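Local coordinates for protein thymine dioxygenase (Neurospora crassa, PDB 5C3Q) that probably hydroxylates the methyl group of thymine as a 2-oxoglutarate- and iron-dependent dioxygenase, with a double-stranded beta-helix core, at residues G91-L103 / E110-S122. Sequence-based numbering, arbitrary orientation.
Sequences GYSAPGREKVTQL and EKIRSAAPDIKES
The Tyr92 side chain lies across that of Glu121, its ring plane turned 68° from the carboxylate. Its hydroxyl donates to Glu121 OE1, with 2.6 Å between OH and OE1, and meets that oxygen nearly along its C-O axis. OE1 lies at the ring edge, in plane. The Tyr92 CG is anti to the backbone N (chi1 174°), which brings CD1 to 3.3 Å from Ser122 O. Lys78 forms a salt bridge with the same OE1, and His195 bonds OE2, so the carboxylate is fixed at both oxygens. A phenylalanine in place of Tyr92 would probably leave OE1 with one polar partner fewer and the carboxylate less firmly oriented.

Ser93 and Ser122 form an antiparallel hydrogen-bonded pair. The bonds are Ser93 N to Ser122 O, 2.8 Å, and Ser122 N to Ser93 O, 2.9 Å. A water links Gly91 O to Ser122 OG.

Beyond the strands, prolines and aliphatic carbons pack against each other and against backbone carbonyls. Pro95 sets CG 3.1 Å from Asp118 O, and its CD against Lys120 O. Arg97 crosses Pro117 at about a right angle, with CG 3.7 Å from Pro117 CG. Pro117 CD lies over one face of the Arg97 guanidinium, offset toward its rim. Farther out, Ile112 CG2 touches Glu98 O at 3.3 Å and Val100 CG2 at 4.0 Å.

The paired ends extend the main sheet: strand 91-93 is its outermost strand on this side, and strand 121-125 joins it to strand 190-200, which carries the 2-oxoglutarate-binding Arg192 and Tyr196. Helix 57-71 touches Tyr92 and Glu121, while the far end of the contact rests on helix 106-114.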
ATOM      1  N   GLY A  91      -8.860 -11.151   5.904  1.00 25.26           N
ATOM      2  CA  GLY A  91      -8.920 -11.513   7.311  1.00 26.03           C
ATOM      3  C   GLY A  91      -7.711 -11.102   8.126  1.00 26.15           C
ATOM      4  O   GLY A  91      -6.824 -10.381   7.648  1.00 25.60           O
ATOM      5  N   TYR A  92      -7.689 -11.581   9.365  1.00 26.89           N
ATOM      6  CA  TYR A  92      -6.729 -11.137  10.364  1.00 27.75           C
ATOM      7  C   TYR A  92      -5.428 -11.923  10.299  1.00 28.64           C
ATOM      8  O   TYR A  92      -5.437 -13.141  10.128  1.00 28.17           O
ATOM      9  CB  TYR A  92      -7.326 -11.267  11.766  1.00 28.43           C
ATOM     10  CG  TYR A  92      -6.340 -10.966  12.866  1.00 28.49           C
ATOM     11  CD1 TYR A  92      -5.972  -9.655  13.153  1.00 28.14           C
ATOM     12  CD2 TYR A  92      -5.766 -11.991  13.617  1.00 28.64           C
ATOM     13  CE1 TYR A  92      -5.063  -9.372  14.156  1.00 28.26           C
ATOM     14  CE2 TYR A  92      -4.855 -11.715  14.624  1.00 28.73           C
ATOM     15  CZ  TYR A  92      -4.507 -10.405  14.889  1.00 28.62           C
ATOM     16  OH  TYR A  92      -3.604 -10.116  15.885  1.00 28.66           O
ATOM     17  N   SER A  93      -4.310 -11.217  10.454  1.00 29.36           N
ATOM     18  CA  SER A  93      -3.006 -11.857  10.479  1.00 31.30           C
ATOM     19  C   SER A  93      -2.038 -11.161  11.433  1.00 32.66           C
ATOM     20  O   SER A  93      -2.088  -9.942  11.623  1.00 31.83           O
ATOM     21  CB  SER A  93      -2.414 -11.899   9.075  1.00 31.23           C
ATOM     22  OG  SER A  93      -1.251 -12.700   9.056  1.00 33.01           O
ATOM     23  N   ALA A  94      -1.174 -11.962  12.048  1.00 34.89           N
ATOM     24  CA  ALA A  94      -0.064 -11.462  12.850  1.00 37.00           C
ATOM     25  C   ALA A  94       1.105 -12.418  12.665  1.00 38.48           C
ATOM     26  O   ALA A  94       0.960 -13.611  12.918  1.00 39.15           O
ATOM     27  CB  ALA A  94      -0.458 -11.381  14.315  1.00 37.84           C
ATOM     28  N   PRO A  95       2.265 -11.907  12.210  1.00 40.16           N
ATOM     29  CA  PRO A  95       3.386 -12.802  11.925  1.00 41.59           C
ATOM     30  C   PRO A  95       3.916 -13.488  13.184  1.00 43.38           C
ATOM     31  O   PRO A  95       4.138 -12.829  14.199  1.00 43.99           O
ATOM     32  CB  PRO A  95       4.444 -11.870  11.324  1.00 41.51           C
ATOM     33  CG  PRO A  95       4.115 -10.520  11.855  1.00 41.02           C
ATOM     34  CD  PRO A  95       2.629 -10.489  12.045  1.00 40.26           C
ATOM     35  N   GLY A  96       4.094 -14.803  13.108  1.00 45.25           N
ATOM     36  CA  GLY A  96       4.613 -15.588  14.225  1.00 46.68           C
ATOM     37  C   GLY A  96       6.039 -16.030  13.969  1.00 47.63           C
ATOM     38  O   GLY A  96       6.573 -15.832  12.875  1.00 45.98           O
ATOM     39  N   ARG A  97       6.656 -16.623  14.988  1.00 49.32           N
ATOM     40  CA  ARG A  97       8.006 -17.167  14.866  1.00 50.58           C
ATOM     41  C   ARG A  97       7.971 -18.557  14.242  1.00 50.52           C
ATOM     42  O   ARG A  97       7.118 -19.375  14.585  1.00 51.47           O
ATOM     43  CB  ARG A  97       8.679 -17.248  16.238  1.00 52.80           C
ATOM     44  CG  ARG A  97       9.188 -15.918  16.761  1.00 54.04           C
ATOM     45  CD  ARG A  97       9.773 -16.064  18.157  1.00 56.11           C
ATOM     46  NE  ARG A  97      10.602 -14.915  18.515  1.00 56.95           N
ATOM     47  CZ  ARG A  97      11.893 -14.774  18.210  1.00 57.29           C
ATOM     48  NH1 ARG A  97      12.548 -15.715  17.531  1.00 57.61           N
ATOM     49  NH2 ARG A  97      12.539 -13.677  18.590  1.00 57.94           N
ATOM     50  N   GLU A  98       8.897 -18.817  13.323  1.00 50.15           N
ATOM     51  CA  GLU A  98       9.092 -20.164  12.796  1.00 50.31           C
ATOM     52  C   GLU A  98       9.684 -21.036  13.893  1.00 49.41           C
ATOM     53  O   GLU A  98      10.493 -20.569  14.693  1.00 47.76           O
ATOM     54  CB  GLU A  98      10.041 -20.156  11.600  1.00 52.06           C
ATOM     55  CG  GLU A  98       9.512 -19.432  10.373  1.00 53.35           C
ATOM     56  CD  GLU A  98      10.384 -19.661   9.151  1.00 55.02           C
ATOM     57  OE1 GLU A  98      11.623 -19.728   9.303  1.00 56.53           O
ATOM     58  OE2 GLU A  98       9.831 -19.776   8.036  1.00 56.65           O
ATOM     59  N   LYS A  99       9.281 -22.301  13.925  1.00 48.75           N
ATOM     60  CA  LYS A  99       9.771 -23.238  14.928  1.00 49.54           C
ATOM     61  C   LYS A  99      10.799 -24.178  14.324  1.00 49.18           C
ATOM     62  O   LYS A  99      10.737 -24.499  13.137  1.00 47.60           O
ATOM     63  CB  LYS A  99       8.609 -24.047  15.517  1.00 50.34           C
ATOM     64  CG  LYS A  99       7.499 -23.201  16.127  1.00 50.58           C
ATOM     65  CD  LYS A  99       7.987 -22.398  17.328  1.00 51.42           C
ATOM     66  CE  LYS A  99       7.144 -21.155  17.563  1.00 50.86           C
ATOM     67  NZ  LYS A  99       7.854 -20.172  18.428  1.00 50.59           N
ATOM     68  N   VAL A 100      11.754 -24.605  15.145  1.00 49.41           N
ATOM     69  CA  VAL A 100      12.666 -25.672  14.765  1.00 50.45           C
ATOM     70  C   VAL A 100      11.922 -26.987  14.973  1.00 52.44           C
ATOM     71  O   VAL A 100      11.180 -27.136  15.941  1.00 52.05           O
ATOM     72  CB  VAL A 100      13.960 -25.650  15.607  1.00 50.86           C
ATOM     73  CG1 VAL A 100      14.865 -26.824  15.253  1.00 51.55           C
ATOM     74  CG2 VAL A 100      14.699 -24.334  15.408  1.00 49.81           C
ATOM     75  N   THR A 101      12.121 -27.928  14.055  1.00 54.30           N
ATOM     76  CA  THR A 101      11.483 -29.241  14.126  1.00 56.51           C
ATOM     77  C   THR A 101      12.414 -30.311  13.561  1.00 58.01           C
ATOM     78  O   THR A 101      13.473 -30.002  13.011  1.00 56.47           O
ATOM     79  CB  THR A 101      10.120 -29.263  13.388  1.00 57.05           C
ATOM     80  OG1 THR A 101       9.575 -30.588  13.409  1.00 59.97           O
ATOM     81  CG2 THR A 101      10.247 -28.799  11.943  1.00 56.54           C
ATOM     82  N   GLN A 102      12.016 -31.569  13.726  1.00 60.48           N
ATOM     83  CA  GLN A 102      12.730 -32.710  13.136  1.00 63.19           C
ATOM     84  C   GLN A 102      13.051 -32.513  11.647  1.00 63.89           C
ATOM     85  O   GLN A 102      14.102 -32.947  11.175  1.00 64.27           O
ATOM     86  CB  GLN A 102      11.953 -34.028  13.340  1.00 64.41           C
ATOM     87  CG  GLN A 102      10.430 -33.920  13.303  1.00 64.59           C
ATOM     88  CD  GLN A 102       9.819 -33.716  14.682  1.00 65.25           C
ATOM     89  OE1 GLN A 102       9.367 -32.620  15.019  1.00 64.76           O
ATOM     90  NE2 GLN A 102       9.821 -34.770  15.494  1.00 66.59           N
ATOM     91  N   LEU A 103      12.150 -31.849  10.923  1.00 64.95           N
ATOM     92  CA  LEU A 103      12.291 -31.664   9.473  1.00 66.27           C
ATOM     93  C   LEU A 103      13.265 -30.562   9.030  1.00 66.42           C
ATOM     94  O   LEU A 103      13.697 -30.565   7.878  1.00 67.05           O
ATOM     95  CB  LEU A 103      10.916 -31.393   8.846  1.00 65.87           C
ATOM     96  CG  LEU A 103       9.819 -32.436   9.095  1.00 66.79           C
ATOM     97  CD1 LEU A 103       8.534 -32.022   8.393  1.00 66.16           C
ATOM     98  CD2 LEU A 103      10.248 -33.822   8.637  1.00 67.76           C
ATOM     99  N   GLU A 110      20.205 -21.947  13.182  1.00 59.56           N
ATOM    100  CA  GLU A 110      20.780 -20.744  13.789  1.00 59.94           C
ATOM    101  C   GLU A 110      19.969 -19.506  13.389  1.00 58.04           C
ATOM    102  O   GLU A 110      19.685 -18.643  14.224  1.00 56.88           O
ATOM    103  CB  GLU A 110      22.245 -20.562  13.366  1.00 61.96           C
ATOM    104  CG  GLU A 110      23.151 -21.763  13.625  1.00 64.71           C
ATOM    105  CD  GLU A 110      24.540 -21.597  13.025  1.00 66.75           C
ATOM    106  OE1 GLU A 110      25.026 -22.548  12.374  1.00 68.34           O
ATOM    107  OE2 GLU A 110      25.149 -20.518  13.202  1.00 67.34           O
ATOM    108  N   LYS A 111      19.598 -19.438  12.110  1.00 56.01           N
ATOM    109  CA  LYS A 111      18.813 -18.321  11.578  1.00 55.00           C
ATOM    110  C   LYS A 111      17.390 -18.275  12.137  1.00 52.44           C
ATOM    111  O   LYS A 111      16.889 -17.201  12.468  1.00 51.38           O
ATOM    112  CB  LYS A 111      18.740 -18.385  10.048  1.00 55.96           C
ATOM    113  CG  LYS A 111      20.061 -18.149   9.329  1.00 57.88           C
ATOM    114  CD  LYS A 111      19.847 -17.354   8.045  1.00 58.20           C
ATOM    115  CE  LYS A 111      21.043 -17.425   7.108  1.00 59.14           C
ATOM    116  NZ  LYS A 111      21.029 -18.658   6.271  1.00 59.56           N
ATOM    117  N   ILE A 112      16.744 -19.438  12.222  1.00 50.32           N
ATOM    118  CA  ILE A 112      15.369 -19.533  12.727  1.00 48.62           C
ATOM    119  C   ILE A 112      15.290 -19.083  14.184  1.00 47.32           C
ATOM    120  O   ILE A 112      14.409 -18.308  14.546  1.00 46.64           O
ATOM    121  CB  ILE A 112      14.802 -20.967  12.585  1.00 48.70           C
ATOM    122  CG1 ILE A 112      14.573 -21.300  11.106  1.00 48.09           C
ATOM    123  CG2 ILE A 112      13.490 -21.118  13.347  1.00 49.11           C
ATOM    124  CD1 ILE A 112      14.461 -22.779  10.814  1.00 48.62           C
ATOM    125  N   ARG A 113      16.216 -19.568  15.008  1.00 47.19           N
ATOM    126  CA  ARG A 113      16.263 -19.202  16.427  1.00 46.96           C
ATOM    127  C   ARG A 113      16.495 -17.705  16.642  1.00 45.97           C
ATOM    128  O   ARG A 113      15.928 -17.109  17.558  1.00 44.65           O
ATOM    129  CB  ARG A 113      17.343 -20.011  17.157  1.00 47.24           C
ATOM    130  CG  ARG A 113      16.936 -21.448  17.430  1.00 47.59           C
ATOM    131  CD  ARG A 113      18.099 -22.288  17.932  1.00 48.32           C
ATOM    132  NE  ARG A 113      17.649 -23.598  18.408  1.00 48.81           N
ATOM    133  CZ  ARG A 113      18.431 -24.665  18.584  1.00 49.57           C
ATOM    134  NH1 ARG A 113      17.901 -25.802  19.027  1.00 50.04           N
ATOM    135  NH2 ARG A 113      19.732 -24.612  18.317  1.00 49.77           N
ATOM    136  N   SER A 114      17.321 -17.105  15.791  1.00 46.19           N
ATOM    137  CA  SER A 114      17.663 -15.688  15.908  1.00 46.40           C
ATOM    138  C   SER A 114      16.715 -14.773  15.125  1.00 45.43           C
ATOM    139  O   SER A 114      16.824 -13.550  15.218  1.00 45.51           O
ATOM    140  CB  SER A 114      19.104 -15.461  15.445  1.00 47.12           C
ATOM    141  OG  SER A 114      19.290 -15.929  14.119  1.00 47.33           O
ATOM    142  N   ALA A 115      15.788 -15.356  14.365  1.00 44.78           N
ATOM    143  CA  ALA A 115      14.875 -14.570  13.527  1.00 44.06           C
ATOM    144  C   ALA A 115      13.905 -13.744  14.370  1.00 43.57           C
ATOM    145  O   ALA A 115      13.401 -14.212  15.395  1.00 45.01           O
ATOM    146  CB  ALA A 115      14.102 -15.475  12.575  1.00 43.86           C
ATOM    147  N   ALA A 116      13.654 -12.513  13.926  1.00 41.66           N
ATOM    148  CA  ALA A 116      12.781 -11.584  14.630  1.00 40.74           C
ATOM    149  C   ALA A 116      11.608 -11.205  13.726  1.00 39.21           C
ATOM    150  O   ALA A 116      11.791 -10.460  12.766  1.00 38.25           O
ATOM    151  CB  ALA A 116      13.563 -10.346  15.032  1.00 41.32           C
ATOM    152  N   PRO A 117      10.401 -11.720  14.017  1.00 38.53           N
ATOM    153  CA  PRO A 117       9.259 -11.397  13.150  1.00 37.24           C
ATOM    154  C   PRO A 117       8.798  -9.941  13.274  1.00 35.65           C
ATOM    155  O   PRO A 117       8.961  -9.327  14.330  1.00 34.87           O
ATOM    156  CB  PRO A 117       8.164 -12.359  13.627  1.00 38.11           C
ATOM    157  CG  PRO A 117       8.543 -12.733  15.015  1.00 39.34           C
ATOM    158  CD  PRO A 117      10.039 -12.661  15.094  1.00 39.58           C
ATOM    159  N   ASP A 118       8.237  -9.404  12.192  1.00 34.02           N
ATOM    160  CA  ASP A 118       7.729  -8.027  12.167  1.00 33.16           C
ATOM    161  C   ASP A 118       6.745  -7.795  13.313  1.00 32.83           C
ATOM    162  O   ASP A 118       5.875  -8.624  13.561  1.00 33.10           O
ATOM    163  CB  ASP A 118       7.039  -7.737  10.831  1.00 32.52           C
ATOM    164  CG  ASP A 118       8.010  -7.682   9.659  1.00 32.39           C
ATOM    165  OD1 ASP A 118       9.238  -7.770   9.872  1.00 32.74           O
ATOM    166  OD2 ASP A 118       7.538  -7.547   8.511  1.00 31.84           O
ATOM    167  N   ILE A 119       6.897  -6.678  14.020  1.00 32.20           N
ATOM    168  CA  ILE A 119       6.026  -6.369  15.151  1.00 31.84           C
ATOM    169  C   ILE A 119       4.818  -5.592  14.628  1.00 30.65           C
ATOM    170  O   ILE A 119       4.766  -4.366  14.702  1.00 29.74           O
ATOM    171  CB  ILE A 119       6.757  -5.575  16.252  1.00 32.39           C
ATOM    172  CG1 ILE A 119       8.053  -6.283  16.659  1.00 33.37           C
ATOM    173  CG2 ILE A 119       5.858  -5.420  17.471  1.00 32.84           C
ATOM    174  CD1 ILE A 119       8.988  -5.424  17.486  1.00 33.94           C
ATOM    175  N   LYS A 120       3.854  -6.329  14.087  1.00 30.21           N
ATOM    176  CA  LYS A 120       2.680  -5.735  13.462  1.00 29.48           C
ATOM    177  C   LYS A 120       1.517  -6.721  13.458  1.00 28.70           C
ATOM    178  O   LYS A 120       1.711  -7.920  13.624  1.00 28.88           O
ATOM    179  CB  LYS A 120       3.005  -5.312  12.021  1.00 29.78           C
ATOM    180  CG  LYS A 120       3.240  -6.469  11.053  1.00 30.60           C
ATOM    181  CD  LYS A 120       3.457  -5.983   9.628  1.00 31.17           C
ATOM    182  CE  LYS A 120       3.582  -7.148   8.658  1.00 32.32           C
ATOM    183  NZ  LYS A 120       3.634  -6.683   7.242  1.00 33.01           N
ATOM    184  N   GLU A 121       0.308  -6.204  13.285  1.00 27.61           N
ATOM    185  CA  GLU A 121      -0.844  -7.045  12.985  1.00 27.15           C
ATOM    186  C   GLU A 121      -1.664  -6.356  11.905  1.00 25.74           C
ATOM    187  O   GLU A 121      -1.577  -5.138  11.730  1.00 25.26           O
ATOM    188  CB  GLU A 121      -1.684  -7.341  14.238  1.00 28.36           C
ATOM    189  CG  GLU A 121      -2.102  -6.120  15.036  1.00 29.11           C
ATOM    190  CD  GLU A 121      -2.870  -6.459  16.305  1.00 30.20           C
ATOM    191  OE1 GLU A 121      -3.416  -7.577  16.429  1.00 30.83           O
ATOM    192  OE2 GLU A 121      -2.950  -5.582  17.188  1.00 30.59           O
ATOM    193  N   SER A 122      -2.435  -7.140  11.164  1.00 24.76           N
ATOM    194  CA  SER A 122      -3.200  -6.606  10.048  1.00 23.91           C
ATOM    195  C   SER A 122      -4.552  -7.287   9.899  1.00 23.98           C
ATOM    196  O   SER A 122      -4.756  -8.415  10.349  1.00 23.80           O
ATOM    197  CB  SER A 122      -2.404  -6.733   8.747  1.00 23.39           C
ATOM    198  OG  SER A 122      -2.187  -8.087   8.407  1.00 23.87           O
TER
HETATM  199  O   HOH W   1      -4.092  -9.677   7.187  1.00 27.25           O